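Local coordinates for protein dihydroneopterin aldolase (Burkholderia thailandensis, PDB 3V9O) that belongs to the dihydroneopterin aldolase family of tunnelling-fold proteins, here a four-chain assembly that holds guanine and joins its antiparallel sheets across subunit interfaces, at residues V111-V116 against E133-K138; R23-R28 against V53-P58; V49-D54 against V116-P121. All blocks are in the same frame, centred on the assembly; numbering follows the deposited sequence.

The three contacts read across one four-stranded antiparallel sheet, ordered 22-34, 47-58, 113-120, 127-137. Interaction 2 joins the first pair of strands, interaction 3 the middle pair and interaction 1 the last. Interactions 1 and 2 lie closest, with centres about 9 Å apart, and meet where R115 NE forms a salt bridge with D54 OD2 at 2.5 Å and F135 CZ packs on F56 CE1 at 3.4 Å. Interaction 3 is centred about 14 Å from each of the others; it shares V116 with interaction 1, and V53 and D54 with interaction 2. A bound guanine comes to about 4 Å of the L25 side chain; the T118 side chain is about 7 Å from a bound guanine.

Interaction 1 of 3, residues V111-V116 against E133-K138; sequences VRAVRV and EVFRIK. With EDO (1,2-ethanediol), chain B.
A beta hairpin, strands 113-120 and 127-137, supplies this contact, and the segments 113-116 and 133-137 of its two strands run antiparallel at 178°. V114 and R136 exchange backbone bonds, with V114 N to R136 O at 2.9 Å; V116 and V134 do the same. On the face carrying A113, R115, F135 and I137, the non-hydrogen-bonded R115/F135 pairing puts R115 CB over the ring face, 4.0 Å from the F135 centroid, in a CH-pi contact. The anti CG (chi1 -176°) then carries the chain toward E133; it bends at chi3, and NH1 meets the anti lone pair of E133 OE2 in a 2.5 Å salt bridge, guanidinium and carboxylate turned 75° apart. OE1 of the same carboxylate pairs with R24 of the second subunit, tying the hairpin's edge into the interface. At the open end of the hairpin R112 and A113 both face F56 of the neighbouring strand 47-58, a classic beta bulge. The R112 guanidinium gives NE to O2 of the ethanediol at 3.1 Å and NH2 to its O1, while NH1 goes to R18 and D21. An extended K138 brings NZ to V111 O at 2.8 Å; L106 O takes a second bond from that amine.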
loop_
_atom_site.group_PDB
_atom_site.type_symbol
_atom_site.label_atom_id
_atom_site.label_comp_id
_atom_site.label_asym_id
_atom_site.label_seq_id
_atom_site.Cartn_x
_atom_site.Cartn_y
_atom_site.Cartn_z
ATOM N N VAL A 111 20.941 10.986 4.849
ATOM C CA VAL A 111 19.514 10.859 4.592
ATOM C C VAL A 111 19.173 11.668 3.333
ATOM O O VAL A 111 19.405 12.904 3.272
ATOM C CB VAL A 111 18.728 11.314 5.813
ATOM C CG1 VAL A 111 17.227 11.367 5.515
ATOM C CG2 VAL A 111 18.995 10.330 7.015
ATOM N N ARG A 112 18.608 11.006 2.327
ATOM C CA ARG A 112 18.152 11.606 1.077
ATOM C C ARG A 112 16.716 12.084 1.191
ATOM O O ARG A 112 16.329 13.082 0.602
ATOM C CB ARG A 112 18.240 10.556 -0.005
ATOM C CG ARG A 112 17.534 10.831 -1.336
ATOM C CD ARG A 112 18.365 11.766 -2.184
ATOM N NE ARG A 112 19.790 11.405 -2.315
ATOM C CZ ARG A 112 20.275 10.484 -3.161
ATOM N NH1 ARG A 112 19.458 9.810 -3.975
ATOM N NH2 ARG A 112 21.594 10.254 -3.203
ATOM N N ALA A 113 15.864 11.334 1.925
ATOM C CA ALA A 113 14.436 11.662 2.011
ATOM C C ALA A 113 13.823 11.043 3.244
ATOM O O ALA A 113 14.401 10.047 3.766
ATOM C CB ALA A 113 13.668 11.164 0.788
ATOM N N VAL A 114 12.697 11.575 3.673
ATOM C CA VAL A 114 11.981 10.957 4.780
ATOM C C VAL A 114 10.479 11.068 4.565
ATOM O O VAL A 114 9.975 12.061 4.001
ATOM C CB VAL A 114 12.480 11.538 6.112
ATOM C CG1 VAL A 114 12.177 13.003 6.197
ATOM C CG2 VAL A 114 11.853 10.759 7.308
ATOM N N ARG A 115 9.753 10.023 4.973
ATOM C CA ARG A 115 8.291 10.051 5.000
ATOM C C ARG A 115 7.962 9.906 6.497
ATOM O O ARG A 115 8.476 8.950 7.140
ATOM C CB ARG A 115 7.661 8.920 4.201
ATOM C CG ARG A 115 6.085 9.049 4.180
ATOM C CD ARG A 115 5.423 7.877 3.443
ATOM N NE ARG A 115 5.584 6.629 4.231
ATOM C CZ ARG A 115 4.804 6.209 5.262
ATOM N NH1 ARG A 115 3.754 6.905 5.724
ATOM N NH2 ARG A 115 5.101 5.051 5.864
ATOM N N VAL A 116 7.115 10.750 7.057
ATOM C CA VAL A 116 6.647 10.637 8.443
ATOM C C VAL A 116 5.146 10.818 8.455
ATOM O O VAL A 116 4.606 11.703 7.799
ATOM C CB VAL A 116 7.208 11.724 9.331
ATOM C CG1 VAL A 116 6.721 11.509 10.799
ATOM C CG2 VAL A 116 8.732 11.742 9.259
ATOM N N GLU A 133 0.565 13.284 7.081
ATOM C CA GLU A 133 1.801 12.688 6.528
ATOM C C GLU A 133 2.524 13.723 5.705
ATOM O O GLU A 133 1.910 14.503 4.951
ATOM C CB GLU A 133 1.436 11.494 5.668
ATOM C CG GLU A 133 2.677 10.823 4.986
ATOM C CD GLU A 133 2.246 9.729 4.097
ATOM O OE1 GLU A 133 1.767 10.051 3.016
ATOM O OE2 GLU A 133 2.301 8.552 4.516
ATOM N N VAL A 134 3.853 13.709 5.822
ATOM C CA VAL A 134 4.714 14.467 4.923
ATOM C C VAL A 134 5.751 13.578 4.275
ATOM O O VAL A 134 6.123 12.536 4.854
ATOM C CB VAL A 134 5.451 15.625 5.579
ATOM C CG1 VAL A 134 4.407 16.615 6.182
ATOM C CG2 VAL A 134 6.384 15.188 6.640
ATOM N N PHE A 135 6.236 13.958 3.117
ATOM C CA PHE A 135 7.303 13.228 2.395
ATOM C C PHE A 135 8.207 14.286 1.806
ATOM O O PHE A 135 7.787 15.049 0.930
ATOM C CB PHE A 135 6.675 12.341 1.295
ATOM C CG PHE A 135 7.505 11.124 0.861
ATOM C CD1 PHE A 135 8.877 11.117 0.903
ATOM C CD2 PHE A 135 6.856 9.964 0.422
ATOM C CE1 PHE A 135 9.627 10.005 0.399
ATOM C CE2 PHE A 135 7.582 8.820 -0.009
ATOM C CZ PHE A 135 8.977 8.857 -0.005
ATOM N N ARG A 136 9.395 14.364 2.339
ATOM C CA ARG A 136 10.370 15.389 1.983
ATOM C C ARG A 136 11.593 14.751 1.338
ATOM O O ARG A 136 12.185 13.837 1.902
ATOM C CB ARG A 136 10.804 16.139 3.248
ATOM C CG ARG A 136 9.720 17.018 3.932
ATOM C CD ARG A 136 9.294 18.219 3.070
ATOM N NE ARG A 136 8.289 17.784 2.115
ATOM C CZ ARG A 136 8.051 18.327 0.924
ATOM N NH1 ARG A 136 8.744 19.374 0.486
ATOM N NH2 ARG A 136 7.109 17.797 0.166
ATOM N N ILE A 137 11.998 15.263 0.183
ATOM C CA ILE A 137 13.188 14.757 -0.505
ATOM C C ILE A 137 14.175 15.873 -0.658
ATOM O O ILE A 137 13.809 16.977 -1.090
ATOM C CB ILE A 137 12.838 14.178 -1.916
ATOM C CG1 ILE A 137 11.799 13.038 -1.783
ATOM C CG2 ILE A 137 14.101 13.734 -2.628
ATOM C CD1 ILE A 137 11.476 12.359 -3.120
ATOM N N LYS A 138 15.445 15.630 -0.334
ATOM C CA LYS A 138 16.439 16.663 -0.582
ATOM C C LYS A 138 16.705 16.887 -2.079
ATOM O O LYS A 138 16.816 15.920 -2.829
ATOM C CB LYS A 138 17.753 16.259 0.063
ATOM C CG LYS A 138 17.654 16.278 1.526
ATOM C CD LYS A 138 19.033 16.048 2.127
ATOM C CE LYS A 138 18.812 15.963 3.645
ATOM N NZ LYS A 138 19.958 15.414 4.330
HETATM C C1 EDO B . 23.314 11.880 0.371
HETATM O O1 EDO B . 23.385 11.661 -1.051
HETATM C C2 EDO B . 21.865 12.158 0.749
HETATM O O2 EDO B . 21.192 13.068 -0.156
#

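Interaction 2 of 3, residues R23-R28 against V53-P58; sequences RRLYLR and VDLFVP
Strands 22-34 and 47-58 lie side by side in the antiparallel sheet of the tunnelling fold, and here their side chains sort onto two faces. R24, Y26, D54 and F56 share the mixed one. R24 leaves its backbone with CG anti to N (chi1 175°) and runs alongside both F56 and D54, pointing the same way. Its CD comes to 3.7 Å from F56 CZ, where the ring meets it obliquely. The chain then bends at chi3, and NH1 reaches D54 OD1 at 2.8 Å in a salt bridge. That oxygen lies in the guanidinium plane, but the nitrogen approaches it from above the carboxylate, and the two planes stand 75° apart. Y26 CD2 sits over one face of the same guanidinium, 3.5 Å from its plane, toward the rim. D54 is a shared acceptor: OD2 goes to R115, and having two arginines on one buried carboxylate would favour its charged state. The phenol of Y26 leads off to E119 of a neighbouring subunit, whose strand continues the sheet beyond residues 24-28.

The opposite face is mostly apolar, although R23 is on it with V57. L25, L27, V53 and L55 pack against helix 76-87, and L25 CB lies 4.2 Å from L55 CB. A bound guanine lies about 4 Å from the L25 side chain. Three two-way backbone pairs, R23 with V57, L25 with L55 and L27 with V53, hold the ladder; the L25 N to L55 O bond is 2.8 Å long and nearly straight. At the strand end R23 swings its guanidinium to D99 of the neighbouring subunit, with CG in the crowded position between N and the carbonyl carbon (chi1 70°), which presses CG to 3.5 Å from V57 CG2.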
loop_
_atom_site.group_PDB
_atom_site.type_symbol
_atom_site.label_atom_id
_atom_site.label_comp_id
_atom_site.label_asym_id
_atom_site.label_seq_id
_atom_site.Cartn_x
_atom_site.Cartn_y
_atom_site.Cartn_z
ATOM N N ARG A 23 18.296 2.635 -0.255
ATOM C CA ARG A 23 17.478 1.668 0.504
ATOM C C ARG A 23 16.525 2.417 1.407
ATOM O O ARG A 23 16.692 3.626 1.672
ATOM C CB ARG A 23 18.357 0.710 1.324
ATOM C CG ARG A 23 19.056 1.357 2.498
ATOM C CD ARG A 23 19.820 0.285 3.351
ATOM N NE ARG A 23 21.046 -0.250 2.700
ATOM C CZ ARG A 23 21.189 -1.484 2.206
ATOM N NH1 ARG A 23 20.230 -2.354 2.171
ATOM N NH2 ARG A 23 22.382 -1.871 1.769
ATOM N N ARG A 24 15.497 1.723 1.844
ATOM C CA ARG A 24 14.487 2.293 2.757
ATOM C C ARG A 24 14.618 1.649 4.109
ATOM O O ARG A 24 14.573 0.421 4.233
ATOM C CB ARG A 24 13.094 2.027 2.213
ATOM C CG ARG A 24 11.951 2.473 3.157
ATOM C CD ARG A 24 10.588 2.426 2.426
ATOM N NE ARG A 24 10.118 1.054 2.224
ATOM C CZ ARG A 24 9.235 0.426 3.023
ATOM N NH1 ARG A 24 8.723 1.043 4.080
ATOM N NH2 ARG A 24 8.853 -0.833 2.750
ATOM N N LEU A 25 14.815 2.431 5.157
ATOM C CA LEU A 25 14.734 1.966 6.537
ATOM C C LEU A 25 13.357 2.376 7.023
ATOM O O LEU A 25 12.881 3.440 6.650
ATOM C CB LEU A 25 15.786 2.694 7.376
ATOM C CG LEU A 25 17.238 2.724 6.823
ATOM C CD1 LEU A 25 18.105 3.507 7.797
ATOM C CD2 LEU A 25 17.805 1.343 6.633
ATOM N N TYR A 26 12.692 1.529 7.804
ATOM C CA TYR A 26 11.316 1.866 8.181
ATOM C C TYR A 26 11.046 1.446 9.624
ATOM O O TYR A 26 11.488 0.425 10.125
ATOM C CB TYR A 26 10.299 1.288 7.184
ATOM C CG TYR A 26 10.266 -0.211 7.039
ATOM C CD1 TYR A 26 9.433 -0.996 7.862
ATOM C CD2 TYR A 26 11.014 -0.850 6.042
ATOM C CE1 TYR A 26 9.337 -2.358 7.679
ATOM C CE2 TYR A 26 10.930 -2.211 5.852
ATOM C CZ TYR A 26 10.113 -2.992 6.661
ATOM O OH TYR A 26 9.992 -4.341 6.416
ATOM N N LEU A 27 10.211 2.298 10.240
ATOM C CA LEU A 27 9.702 2.054 11.596
ATOM C C LEU A 27 8.189 2.010 11.478
ATOM O O LEU A 27 7.522 2.982 11.027
ATOM C CB LEU A 27 10.118 3.255 12.476
ATOM C CG LEU A 27 9.879 2.978 13.961
ATOM C CD1 LEU A 27 10.764 1.870 14.510
ATOM C CD2 LEU A 27 10.116 4.326 14.731
ATOM N N ARG A 28 7.594 0.853 11.796
ATOM C CA ARG A 28 6.158 0.662 11.646
ATOM C C ARG A 28 5.441 0.744 12.978
ATOM O O ARG A 28 5.786 0.012 13.922
ATOM C CB ARG A 28 5.813 -0.696 10.979
ATOM C CG ARG A 28 4.338 -0.821 10.693
ATOM C CD ARG A 28 3.912 -1.873 9.665
ATOM N NE ARG A 28 4.156 -3.213 10.176
ATOM C CZ ARG A 28 5.136 -4.035 9.751
ATOM N NH1 ARG A 28 5.930 -3.710 8.765
ATOM N NH2 ARG A 28 5.232 -5.208 10.329
ATOM N N VAL A 53 7.585 5.881 10.083
ATOM C CA VAL A 53 8.720 6.638 9.490
ATOM C C VAL A 53 9.377 5.758 8.428
ATOM O O VAL A 53 9.585 4.546 8.615
ATOM C CB VAL A 53 9.798 6.938 10.542
ATOM C CG1 VAL A 53 10.993 7.741 9.936
ATOM C CG2 VAL A 53 9.173 7.741 11.738
ATOM N N ASP A 54 9.712 6.405 7.305
ATOM C CA ASP A 54 10.515 5.777 6.225
ATOM C C ASP A 54 11.701 6.719 6.016
ATOM O O ASP A 54 11.563 7.931 5.827
ATOM C CB ASP A 54 9.776 5.634 4.910
ATOM C CG ASP A 54 8.622 4.694 4.959
ATOM O OD1 ASP A 54 8.765 3.535 5.323
ATOM O OD2 ASP A 54 7.533 5.118 4.539
ATOM N N LEU A 55 12.923 6.185 6.118
ATOM C CA LEU A 55 14.116 6.961 5.867
ATOM C C LEU A 55 14.786 6.407 4.612
ATOM O O LEU A 55 15.041 5.186 4.532
ATOM C CB LEU A 55 14.993 6.815 7.136
ATOM C CG LEU A 55 16.019 7.825 7.485
ATOM C CD1 LEU A 55 15.286 9.170 7.692
ATOM C CD2 LEU A 55 16.640 7.374 8.814
ATOM N N PHE A 56 15.089 7.240 3.624
ATOM C CA PHE A 56 15.765 6.814 2.365
ATOM C C PHE A 56 17.207 7.204 2.447
ATOM O O PHE A 56 17.499 8.413 2.567
ATOM C CB PHE A 56 15.048 7.354 1.131
ATOM C CG PHE A 56 13.607 6.854 1.085
ATOM C CD1 PHE A 56 12.570 7.515 1.765
ATOM C CD2 PHE A 56 13.363 5.692 0.360
ATOM C CE1 PHE A 56 11.250 6.971 1.751
ATOM C CE2 PHE A 56 12.070 5.188 0.313
ATOM C CZ PHE A 56 11.042 5.833 0.985
ATOM N N VAL A 57 18.088 6.209 2.438
ATOM C CA VAL A 57 19.528 6.437 2.563
ATOM C C VAL A 57 20.254 5.818 1.345
ATOM O O VAL A 57 19.888 4.692 0.923
ATOM C CB VAL A 57 20.043 5.879 3.933
ATOM C CG1 VAL A 57 19.290 6.543 5.068
ATOM C CG2 VAL A 57 19.827 4.369 4.047
ATOM N N PRO A 58 21.254 6.471 0.774
ATOM C CA PRO A 58 21.893 5.932 -0.429
ATOM C C PRO A 58 22.541 4.567 -0.181
ATOM O O PRO A 58 23.194 4.376 0.850
ATOM C CB PRO A 58 22.989 6.975 -0.752
ATOM C CG PRO A 58 22.367 8.259 -0.207
ATOM C CD PRO A 58 21.684 7.861 1.063
#

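Interaction 3 of 3, residues V49-D54 against V116-P121; sequences VVINVD and VSTEKP
This is a buried ladder between the two central strands of the sheet, 47-58 and 113-120, whose segments here meet antiparallel at 162° although 61 residues, including both helices, separate them in sequence. Two hydrogen-bonded pairs carry it. V50 N gives to E119 O at 2.9 Å and the bond is returned from E119 N to V50 O, less straight; N52 and S117 exchange theirs, S117 N reaching N52 O at 3.0 Å.

The side chains of these two pairs project to one face, where a single water links those of S117, N52 and, weakly, E119 with the backbone O of V50. S117 holds OG in the crowded position between N and the carbonyl carbon (chi1 66°), placing it 2.8 Å from the water. N52 ND2 donates to the same water at 2.9 Å; V50 O at 2.9 Å and E119 OE1 can accept from it, though acceptors in reach outnumber its protons. N52 OD1 accepts from the backbone N of N29, while the E119 carboxylate crosses to the second subunit, with OE1 on Y26 and OE2 in a salt bridge to R28. E119 runs alongside V50, CG resting 3.9 Å from V50 CB, so the aliphatic part of the glutamate is packed while its carboxylate is paired at the interface.

Turned the other way are I51, T118 and V116; I51 and V116 pack on the helices, and V49 sits beside T118 and against V32 and I36. I51 CG1 lies 4.1 Å from T118 CG2, and I51 CG2 is 4.4 Å from V116 CG1; OG1 of T118 bonds Q94, a residue of the guanine pocket. An antiparallel sheet with helices 76-87 and 94-106 on one face, continued edge to edge by neighbouring subunits, is the layout of the tunnelling fold.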
loop_
_atom_site.group_PDB
_atom_site.type_symbol
_atom_site.label_atom_id
_atom_site.label_comp_id
_atom_site.label_asym_id
_atom_site.label_seq_id
_atom_site.Cartn_x
_atom_site.Cartn_y
_atom_site.Cartn_z
ATOM N N VAL A 49 -0.677 8.253 20.237
ATOM C CA VAL A 49 -0.335 8.722 18.882
ATOM C C VAL A 49 0.483 7.631 18.250
ATOM O O VAL A 49 1.410 7.073 18.889
ATOM C CB VAL A 49 0.448 10.061 18.941
ATOM C CG1 VAL A 49 0.846 10.518 17.504
ATOM C CG2 VAL A 49 -0.382 11.148 19.632
ATOM N N VAL A 50 0.180 7.267 16.985
ATOM C CA VAL A 50 0.921 6.188 16.287
ATOM C C VAL A 50 1.700 6.838 15.137
ATOM O O VAL A 50 1.126 7.626 14.321
ATOM C CB VAL A 50 -0.044 5.124 15.784
ATOM C CG1 VAL A 50 0.698 4.073 14.955
ATOM C CG2 VAL A 50 -0.782 4.448 16.984
ATOM N N ILE A 51 2.989 6.527 15.080
ATOM C CA ILE A 51 3.939 7.219 14.177
ATOM C C ILE A 51 4.578 6.199 13.252
ATOM O O ILE A 51 4.975 5.116 13.690
ATOM C CB ILE A 51 4.996 7.928 15.014
ATOM C CG1 ILE A 51 4.271 8.972 15.858
ATOM C CG2 ILE A 51 6.032 8.629 14.070
ATOM C CD1 ILE A 51 5.032 9.540 16.960
ATOM N N ASN A 52 4.669 6.500 11.965
ATOM C CA ASN A 52 5.367 5.648 11.008
ATOM C C ASN A 52 6.401 6.478 10.316
ATOM O O ASN A 52 6.180 7.651 9.998
ATOM C CB ASN A 52 4.368 5.080 9.956
ATOM C CG ASN A 52 3.552 3.984 10.542
ATOM O OD1 ASN A 52 3.974 2.845 10.506
ATOM N ND2 ASN A 52 2.411 4.309 11.174
ATOM N N VAL A 53 7.585 5.881 10.083
ATOM C CA VAL A 53 8.720 6.638 9.490
ATOM C C VAL A 53 9.377 5.758 8.428
ATOM O O VAL A 53 9.585 4.546 8.615
ATOM C CB VAL A 53 9.798 6.938 10.542
ATOM C CG1 VAL A 53 10.993 7.741 9.936
ATOM C CG2 VAL A 53 9.173 7.741 11.738
ATOM N N ASP A 54 9.712 6.405 7.305
ATOM C CA ASP A 54 10.515 5.777 6.225
ATOM C C ASP A 54 11.701 6.719 6.016
ATOM O O ASP A 54 11.563 7.931 5.827
ATOM C CB ASP A 54 9.776 5.634 4.910
ATOM C CG ASP A 54 8.622 4.694 4.959
ATOM O OD1 ASP A 54 8.765 3.535 5.323
ATOM O OD2 ASP A 54 7.533 5.118 4.539
ATOM N N VAL A 116 7.115 10.750 7.057
ATOM C CA VAL A 116 6.647 10.637 8.443
ATOM C C VAL A 116 5.146 10.818 8.455
ATOM O O VAL A 116 4.606 11.703 7.799
ATOM C CB VAL A 116 7.208 11.724 9.331
ATOM C CG1 VAL A 116 6.721 11.509 10.799
ATOM C CG2 VAL A 116 8.732 11.742 9.259
ATOM N N SER A 117 4.456 9.909 9.142
ATOM C CA SER A 117 3.036 10.094 9.444
ATOM C C SER A 117 2.847 10.023 10.952
ATOM O O SER A 117 3.488 9.226 11.665
ATOM C CB SER A 117 2.103 9.105 8.713
ATOM O OG SER A 117 2.326 7.776 9.163
ATOM N N THR A 118 1.924 10.836 11.424
ATOM C CA THR A 118 1.366 10.712 12.781
ATOM C C THR A 118 -0.121 10.477 12.657
ATOM O O THR A 118 -0.738 10.905 11.678
ATOM C CB THR A 118 1.623 11.991 13.654
ATOM O OG1 THR A 118 0.974 13.103 13.020
ATOM C CG2 THR A 118 3.162 12.316 13.719
ATOM N N GLU A 119 -0.704 9.761 13.632
ATOM C CA GLU A 119 -2.168 9.604 13.614
ATOM C C GLU A 119 -2.631 9.403 15.019
ATOM O O GLU A 119 -1.932 8.930 15.910
ATOM C CB GLU A 119 -2.570 8.461 12.669
ATOM C CG GLU A 119 -2.150 7.076 13.199
ATOM C CD GLU A 119 -2.235 5.972 12.185
ATOM O OE1 GLU A 119 -1.909 6.217 11.016
ATOM O OE2 GLU A 119 -2.496 4.811 12.589
ATOM N N LYS A 120 -3.921 9.755 15.205
ATOM C CA LYS A 120 -4.613 9.555 16.468
ATOM C C LYS A 120 -5.674 8.503 16.295
ATOM O O LYS A 120 -6.756 8.761 15.700
ATOM C CB LYS A 120 -5.305 10.860 16.891
ATOM C CG LYS A 120 -4.369 11.857 17.437
ATOM C CD LYS A 120 -5.207 13.161 17.780
ATOM C CE LYS A 120 -4.395 14.270 18.143
ATOM N NZ LYS A 120 -5.352 15.361 18.712
ATOM N N PRO A 121 -5.433 7.302 16.819
ATOM C CA PRO A 121 -6.471 6.249 16.722
ATOM C C PRO A 121 -7.749 6.601 17.436
ATOM O O PRO A 121 -8.792 6.017 17.052
ATOM C CB PRO A 121 -5.831 5.010 17.359
ATOM C CG PRO A 121 -4.652 5.603 18.213
ATOM C CD PRO A 121 -4.191 6.791 17.442
HETATM O O HOH W 1 1.095 6.916 11.551
#